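Local coordinates for protein enterotoxin SEN variant (Staphylococcus aureus, PDB 6KRY) that is a staphylococcal enterotoxin of the superantigen family, thought to act as a toxin on its host, at residues A[45-50]-A[62-67]. Numbering follows the deposited sequence.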
loop_
_atom_site.group_PDB
_atom_site.type_symbol
_atom_site.label_atom_id
_atom_site.label_comp_id
_atom_site.label_asym_id
_atom_site.label_seq_id
_atom_site.Cartn_x
_atom_site.Cartn_y
_atom_site.Cartn_z
ATOM N N ASN A 45 7.650 8.624 -18.951
ATOM C CA ASN A 45 7.310 9.932 -18.419
ATOM C C ASN A 45 6.448 9.846 -17.150
ATOM O O ASN A 45 6.261 10.851 -16.438
ATOM C CB ASN A 45 6.657 10.775 -19.514
ATOM C CG ASN A 45 7.703 11.337 -20.453
ATOM O OD1 ASN A 45 8.820 11.639 -20.021
ATOM N ND2 ASN A 45 7.378 11.432 -21.727
ATOM N N ASN A 46 5.918 8.675 -16.851
ATOM C CA ASN A 46 5.146 8.499 -15.608
ATOM C C ASN A 46 5.969 7.775 -14.521
ATOM O O ASN A 46 5.376 7.304 -13.567
ATOM C CB ASN A 46 3.846 7.734 -15.882
ATOM C CG ASN A 46 4.048 6.382 -16.547
ATOM O OD1 ASN A 46 5.162 5.962 -16.844
ATOM N ND2 ASN A 46 2.970 5.648 -16.751
ATOM N N THR A 47 7.312 7.756 -14.629
ATOM C CA THR A 47 8.204 7.146 -13.660
ATOM C C THR A 47 9.225 8.166 -13.168
ATOM O O THR A 47 9.474 9.172 -13.815
ATOM C CB THR A 47 8.996 5.971 -14.242
ATOM O OG1 THR A 47 9.914 6.459 -15.245
ATOM C CG2 THR A 47 8.061 4.903 -14.784
ATOM N N ILE A 48 9.781 7.897 -11.986
ATOM C CA ILE A 48 10.969 8.522 -11.499
ATOM C C ILE A 48 11.870 7.431 -10.909
ATOM O O ILE A 48 11.402 6.392 -10.446
ATOM C CB ILE A 48 10.640 9.623 -10.456
ATOM C CG1 ILE A 48 10.042 9.053 -9.165
ATOM C CG2 ILE A 48 9.754 10.710 -11.041
ATOM C CD1 ILE A 48 9.640 10.105 -8.142
ATOM N N ILE A 49 13.194 7.646 -11.006
ATOM C CA ILE A 49 14.171 6.705 -10.567
ATOM C C ILE A 49 15.071 7.342 -9.517
ATOM O O ILE A 49 15.594 8.445 -9.682
ATOM C CB ILE A 49 14.954 6.122 -11.761
ATOM C CG1 ILE A 49 14.008 5.326 -12.671
ATOM C CG2 ILE A 49 16.112 5.253 -11.279
ATOM C CD1 ILE A 49 14.572 4.982 -13.990
ATOM N N LEU A 50 15.226 6.600 -8.420
ATOM C CA LEU A 50 16.028 6.960 -7.262
ATOM C C LEU A 50 17.170 5.966 -7.084
ATOM O O LEU A 50 16.960 4.744 -7.169
ATOM C CB LEU A 50 15.170 6.930 -6.007
ATOM C CG LEU A 50 14.052 7.954 -5.986
ATOM C CD1 LEU A 50 12.766 7.318 -6.463
ATOM C CD2 LEU A 50 13.920 8.543 -4.604
ATOM N N SER A 62 18.629 0.444 -6.776
ATOM C CA SER A 62 17.840 1.545 -7.335
ATOM C C SER A 62 16.346 1.248 -7.202
ATOM O O SER A 62 15.958 0.104 -7.075
ATOM C CB SER A 62 18.192 1.803 -8.790
ATOM O OG SER A 62 19.550 2.198 -8.931
ATOM N N LEU A 63 15.535 2.305 -7.245
ATOM C CA LEU A 63 14.087 2.175 -7.114
ATOM C C LEU A 63 13.421 2.982 -8.228
ATOM O O LEU A 63 13.694 4.188 -8.356
ATOM C CB LEU A 63 13.634 2.763 -5.770
ATOM C CG LEU A 63 12.144 2.591 -5.497
ATOM C CD1 LEU A 63 11.792 1.112 -5.349
ATOM C CD2 LEU A 63 11.735 3.381 -4.265
ATOM N N LYS A 64 12.482 2.348 -8.928
ATOM C CA LYS A 64 11.692 3.092 -9.882
ATOM C C LYS A 64 10.281 3.164 -9.314
ATOM O O LYS A 64 9.689 2.164 -8.938
ATOM C CB LYS A 64 11.699 2.390 -11.241
ATOM C CG LYS A 64 10.876 3.100 -12.305
ATOM C CD LYS A 64 10.967 2.478 -13.674
ATOM C CE LYS A 64 10.127 1.252 -13.807
ATOM N NZ LYS A 64 10.182 0.757 -15.191
ATOM N N VAL A 65 9.783 4.375 -9.178
ATOM C CA VAL A 65 8.396 4.603 -8.810
ATOM C C VAL A 65 7.597 4.854 -10.083
ATOM O O VAL A 65 7.978 5.684 -10.922
ATOM C CB VAL A 65 8.254 5.796 -7.840
ATOM C CG1 VAL A 65 6.794 6.019 -7.476
ATOM C CG2 VAL A 65 9.105 5.592 -6.594
ATOM N N GLU A 66 6.470 4.141 -10.175
ATOM C CA GLU A 66 5.545 4.219 -11.286
ATOM C C GLU A 66 4.235 4.871 -10.819
ATOM O O GLU A 66 3.632 4.424 -9.828
ATOM C CB GLU A 66 5.271 2.824 -11.852
ATOM C CG GLU A 66 6.497 2.124 -12.401
ATOM C CD GLU A 66 6.395 0.609 -12.638
ATOM O OE1 GLU A 66 6.762 0.168 -13.756
ATOM O OE2 GLU A 66 6.044 -0.143 -11.681
ATOM N N PHE A 67 3.787 5.879 -11.585
ATOM C CA PHE A 67 2.570 6.612 -11.351
ATOM C C PHE A 67 1.661 6.387 -12.557
ATOM O O PHE A 67 2.162 5.902 -13.573
ATOM C CB PHE A 67 2.797 8.104 -11.232
ATOM C CG PHE A 67 3.727 8.526 -10.128
ATOM C CD1 PHE A 67 3.308 8.537 -8.809
ATOM C CD2 PHE A 67 5.027 8.916 -10.422
ATOM C CE1 PHE A 67 4.191 8.899 -7.802
ATOM C CE2 PHE A 67 5.911 9.280 -9.418
ATOM C CZ PHE A 67 5.473 9.295 -8.115
#
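Lys64 lies across Ile49 and Thr47, its aliphatic part packing on both as a hydrophobic side chain would. CB and CG meet Ile49 CG1; CG, anti to the backbone N (chi1 179°), comes within 3.9 Å of it, and CD lies 3.9 Å from Thr47 CG2. Further out the chain bends at chi3 (78°), which places CE. NZ finds a hydrogen bond at the carbonyl of Val93 and a long salt bridge to Glu66 OE1, and Glu66 OE2 is hydrogen-bonded to Tyr88 OH. Lysine thus suits a position apolar near the backbone and polar at the tip; Thr47 offers its methyl to this pair while its OG1 is hydrogen-bonded to Leu44 O and Leu43 N.

On the other sheet face Ile48 and Val65, a hydrogen-bonded pair, lie side by side, with Ile48 CG1 3.9 Å from Val65 CB. Ile48 CD1 reaches the edge of the Phe67 ring at CE2, and Val65 CG1 sits 3.6 Å above one face of that ring, toward its rim. Leu50 CD1 packs on Val65 CG2. Branched and aromatic residues suit this buried face: Ile48 and Leu50 also touch strand 81-84, and Phe67 touches helix 70-76.

Five backbone hydrogen bonds fix the register, from Phe67 N to Asn46 O (2.9 Å) to the reciprocal pair of Leu50 and Leu63. Strands 47-55 and 60-66, consecutive and antiparallel, make a beta hairpin of the OB-fold domain of staphylococcal superantigens.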